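Long-range contact in large adhesion protein (Lap) involved in biofilm formation (Marinobacter hydrocarbonoclasticus, PDB 6XI3), which probably forms part of the calcium-stiffened extending region of a bacterial RTX adhesin, a chain of Ig-like beta-sandwich domains that holds the adhesive end toward its target: residues 241-255 against 267-279. Numbering follows the deposited sequence.
With CA (calcium ion), chain D.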
# COMPACT_ATOMS: atom_id res chain seq x y z
N SER A 241 11.70 -8.27 16.46
CA SER A 241 11.97 -7.61 15.16
C SER A 241 11.28 -8.41 14.07
O SER A 241 10.79 -9.51 14.33
CB SER A 241 13.46 -7.49 14.89
OG SER A 241 14.09 -8.75 14.90
N GLY A 242 11.38 -7.90 12.85
CA GLY A 242 10.98 -8.68 11.69
C GLY A 242 11.14 -7.88 10.42
O GLY A 242 11.76 -6.78 10.46
N THR A 243 10.60 -8.47 9.37
CA THR A 243 10.70 -8.00 7.98
C THR A 243 9.28 -7.93 7.43
O THR A 243 8.39 -8.62 7.97
CB THR A 243 11.56 -8.92 7.10
OG1 THR A 243 10.86 -10.16 6.96
CG2 THR A 243 12.94 -9.19 7.66
N THR A 244 9.10 -7.16 6.36
CA THR A 244 7.84 -7.15 5.62
C THR A 244 8.14 -7.06 4.13
O THR A 244 9.19 -6.55 3.78
CB THR A 244 6.91 -6.00 6.08
OG1 THR A 244 7.55 -4.75 5.83
CG2 THR A 244 6.53 -6.14 7.53
N THR A 245 7.19 -7.49 3.33
CA THR A 245 7.14 -7.22 1.87
C THR A 245 5.81 -6.55 1.56
O THR A 245 4.74 -6.99 2.08
CB THR A 245 7.40 -8.53 1.10
OG1 THR A 245 8.52 -9.17 1.70
CG2 THR A 245 7.67 -8.33 -0.38
N ASP A 246 5.84 -5.53 0.70
CA ASP A 246 4.64 -4.80 0.24
C ASP A 246 3.91 -4.15 1.42
O ASP A 246 2.67 -3.98 1.35
CB ASP A 246 3.67 -5.68 -0.56
CG ASP A 246 2.79 -4.82 -1.46
OD1 ASP A 246 3.27 -3.73 -1.83
OD2 ASP A 246 1.61 -5.18 -1.68
N VAL A 247 4.64 -3.75 2.47
CA VAL A 247 4.04 -2.96 3.57
C VAL A 247 4.64 -1.55 3.53
O VAL A 247 5.90 -1.42 3.57
CB VAL A 247 4.24 -3.66 4.92
CG1 VAL A 247 3.79 -2.80 6.09
CG2 VAL A 247 3.50 -4.98 4.93
N ALA A 248 3.75 -0.56 3.46
CA ALA A 248 4.11 0.86 3.24
C ALA A 248 4.91 1.37 4.45
O ALA A 248 4.66 0.92 5.58
CB ALA A 248 2.90 1.72 2.98
N LEU A 249 5.80 2.33 4.16
CA LEU A 249 6.61 3.09 5.14
C LEU A 249 5.68 3.60 6.23
O LEU A 249 4.60 4.09 5.87
CB LEU A 249 7.28 4.24 4.38
CG LEU A 249 8.09 5.21 5.22
CD1 LEU A 249 9.30 4.49 5.78
CD2 LEU A 249 8.52 6.42 4.39
N ASN A 250 6.07 3.45 7.50
CA ASN A 250 5.35 3.96 8.69
C ASN A 250 4.08 3.18 8.99
O ASN A 250 3.38 3.57 9.94
CB ASN A 250 5.01 5.45 8.55
CG ASN A 250 6.27 6.28 8.47
OD1 ASN A 250 7.33 5.83 8.91
ND2 ASN A 250 6.18 7.47 7.91
N SER A 251 3.78 2.10 8.26
CA SER A 251 2.64 1.22 8.62
C SER A 251 2.85 0.70 10.05
O SER A 251 3.99 0.42 10.44
CB SER A 251 2.44 0.08 7.67
OG SER A 251 2.30 0.57 6.37
N GLN A 252 1.76 0.53 10.77
CA GLN A 252 1.76 0.02 12.15
C GLN A 252 1.81 -1.50 12.12
O GLN A 252 1.06 -2.12 11.32
CB GLN A 252 0.49 0.49 12.86
CG GLN A 252 0.40 0.01 14.30
CD GLN A 252 -0.74 0.68 15.04
OE1 GLN A 252 -0.99 1.87 14.89
NE2 GLN A 252 -1.40 -0.06 15.91
N VAL A 253 2.63 -2.07 12.99
CA VAL A 253 2.69 -3.51 13.29
C VAL A 253 2.10 -3.66 14.69
O VAL A 253 2.62 -3.01 15.61
CB VAL A 253 4.14 -4.02 13.23
CG1 VAL A 253 4.22 -5.53 13.49
CG2 VAL A 253 4.77 -3.66 11.90
N ASP A 254 1.09 -4.50 14.83
CA ASP A 254 0.47 -4.84 16.13
C ASP A 254 1.02 -6.18 16.53
O ASP A 254 0.99 -7.11 15.68
CB ASP A 254 -1.04 -4.89 16.02
CG ASP A 254 -1.62 -3.52 15.69
OD1 ASP A 254 -1.04 -2.49 16.15
OD2 ASP A 254 -2.64 -3.51 15.00
N LEU A 255 1.54 -6.27 17.76
CA LEU A 255 2.17 -7.49 18.27
C LEU A 255 1.40 -7.93 19.50
O LEU A 255 0.83 -7.07 20.18
CB LEU A 255 3.64 -7.25 18.59
CG LEU A 255 4.50 -6.87 17.39
CD1 LEU A 255 4.84 -5.41 17.44
CD2 LEU A 255 5.76 -7.69 17.36
N ALA A 267 1.93 -4.85 22.08
CA ALA A 267 3.00 -3.92 21.68
C ALA A 267 2.71 -3.45 20.27
O ALA A 267 1.96 -4.10 19.52
CB ALA A 267 4.34 -4.58 21.77
N THR A 268 3.30 -2.32 19.89
CA THR A 268 3.14 -1.81 18.52
C THR A 268 4.44 -1.10 18.11
O THR A 268 5.18 -0.65 18.99
CB THR A 268 1.85 -0.99 18.44
OG1 THR A 268 1.71 -0.53 17.10
CG2 THR A 268 1.87 0.22 19.34
N THR A 269 4.75 -1.09 16.82
CA THR A 269 5.87 -0.29 16.25
C THR A 269 5.51 -0.04 14.79
O THR A 269 4.39 -0.34 14.41
CB THR A 269 7.24 -0.94 16.49
OG1 THR A 269 8.18 0.07 16.18
CG2 THR A 269 7.53 -2.19 15.69
N THR A 270 6.41 0.57 14.04
CA THR A 270 6.14 0.98 12.65
C THR A 270 7.22 0.41 11.73
O THR A 270 8.33 0.15 12.18
CB THR A 270 6.05 2.50 12.53
OG1 THR A 270 7.29 3.02 12.96
CG2 THR A 270 4.94 3.10 13.36
N VAL A 271 6.87 0.23 10.46
CA VAL A 271 7.78 -0.34 9.46
C VAL A 271 8.68 0.79 8.92
O VAL A 271 8.16 1.88 8.68
CB VAL A 271 6.95 -1.04 8.35
CG1 VAL A 271 7.81 -1.56 7.23
CG2 VAL A 271 6.09 -2.16 8.91
N GLY A 272 9.95 0.48 8.64
CA GLY A 272 10.90 1.42 8.02
C GLY A 272 10.89 1.31 6.51
O GLY A 272 10.10 0.50 5.96
N ALA A 273 11.76 2.06 5.85
CA ALA A 273 11.86 2.17 4.38
C ALA A 273 12.25 0.81 3.80
O ALA A 273 11.69 0.46 2.76
CB ALA A 273 12.82 3.26 3.97
N ASP A 274 13.09 0.04 4.49
CA ASP A 274 13.56 -1.30 4.03
C ASP A 274 12.56 -2.40 4.42
O ASP A 274 12.87 -3.59 4.20
CB ASP A 274 14.96 -1.59 4.56
CG ASP A 274 15.07 -1.79 6.08
OD1 ASP A 274 14.07 -1.62 6.82
OD2 ASP A 274 16.19 -2.10 6.51
N GLY A 275 11.42 -2.03 5.02
CA GLY A 275 10.36 -2.98 5.44
C GLY A 275 10.60 -3.62 6.80
O GLY A 275 9.72 -4.39 7.27
N SER A 276 11.72 -3.32 7.44
CA SER A 276 12.09 -3.90 8.76
C SER A 276 11.32 -3.17 9.85
O SER A 276 10.90 -2.01 9.64
CB SER A 276 13.58 -3.88 9.02
OG SER A 276 14.06 -2.55 9.16
N TYR A 277 11.14 -3.84 10.98
CA TYR A 277 10.62 -3.25 12.23
C TYR A 277 11.36 -3.91 13.41
O TYR A 277 11.88 -5.03 13.30
CB TYR A 277 9.09 -3.35 12.26
CG TYR A 277 8.56 -4.75 12.42
CD1 TYR A 277 8.44 -5.31 13.67
CD2 TYR A 277 8.28 -5.54 11.32
CE1 TYR A 277 8.04 -6.62 13.84
CE2 TYR A 277 7.83 -6.85 11.47
CZ TYR A 277 7.70 -7.38 12.74
OH TYR A 277 7.30 -8.65 12.93
N SER A 278 11.40 -3.19 14.53
CA SER A 278 12.16 -3.55 15.75
C SER A 278 11.44 -2.93 16.95
O SER A 278 11.07 -1.74 16.88
CB SER A 278 13.58 -3.01 15.68
OG SER A 278 14.31 -3.48 16.79
N LEU A 279 11.33 -3.67 18.04
CA LEU A 279 10.92 -3.06 19.33
C LEU A 279 11.74 -3.70 20.44
O LEU A 279 11.70 -4.94 20.55
CB LEU A 279 9.41 -3.27 19.49
CG LEU A 279 8.76 -2.56 20.67
CD1 LEU A 279 9.04 -1.04 20.68
CD2 LEU A 279 7.26 -2.85 20.69
CA CA D . 0.56 -6.41 -3.27
O HOH W 1 12.28 -6.13 5.40
O HOH W 2 8.34 -0.04 3.58
O HOH W 3 6.76 5.65 11.99
O HOH W 4 -1.26 -2.98 19.50
O HOH W 5 -0.39 -7.89 -1.68
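At one of the two calcium-bound ends of an Ig-like beta-sandwich domain, segments 241-255 and 267-279 pair twice, antiparallel in both sheets, with Tyr277 packed between Gly242 and Val253. The Tyr277 ring lies between the sheets: the backbone of Gly242 covers one face, its CA 4.0 Å from the ring centroid, while Val253 CG1 makes a CH-pi contact on the opposite face. With CG placed between the backbone N and the carbonyl carbon (chi1 69°), the ring folds over its cross-strand neighbour Gly242, which has no side chain to obstruct it. Nearer the turns, Val271 CG2 meets Val253 CG2 at 3.6 Å and Val247 CG1 at 3.7 Å, crossing both side chains at about a right angle. In the first sheet Gly242 and Tyr277 exchange two backbone hydrogen bonds; Thr244 OG1 then donates to Gly275 O (2.6 Å) in the carbonyl plane, on a lone pair. In the second, Val253 N donates to Thr269 O at 2.8 Å. Just past strand 237-245, Asp246 OD2 binds calcium together with Asp192, Asp218, Thr220, Asn302 and a water, and OD1 forms a salt bridge with Arg301 NH1. Strand 223-232 flanks 237-245, and its Thr225 O is hydrogen-bonded to Tyr277 OH, whereas Ala296 of strand 290-299 packs on Val253, Leu255 and Tyr277.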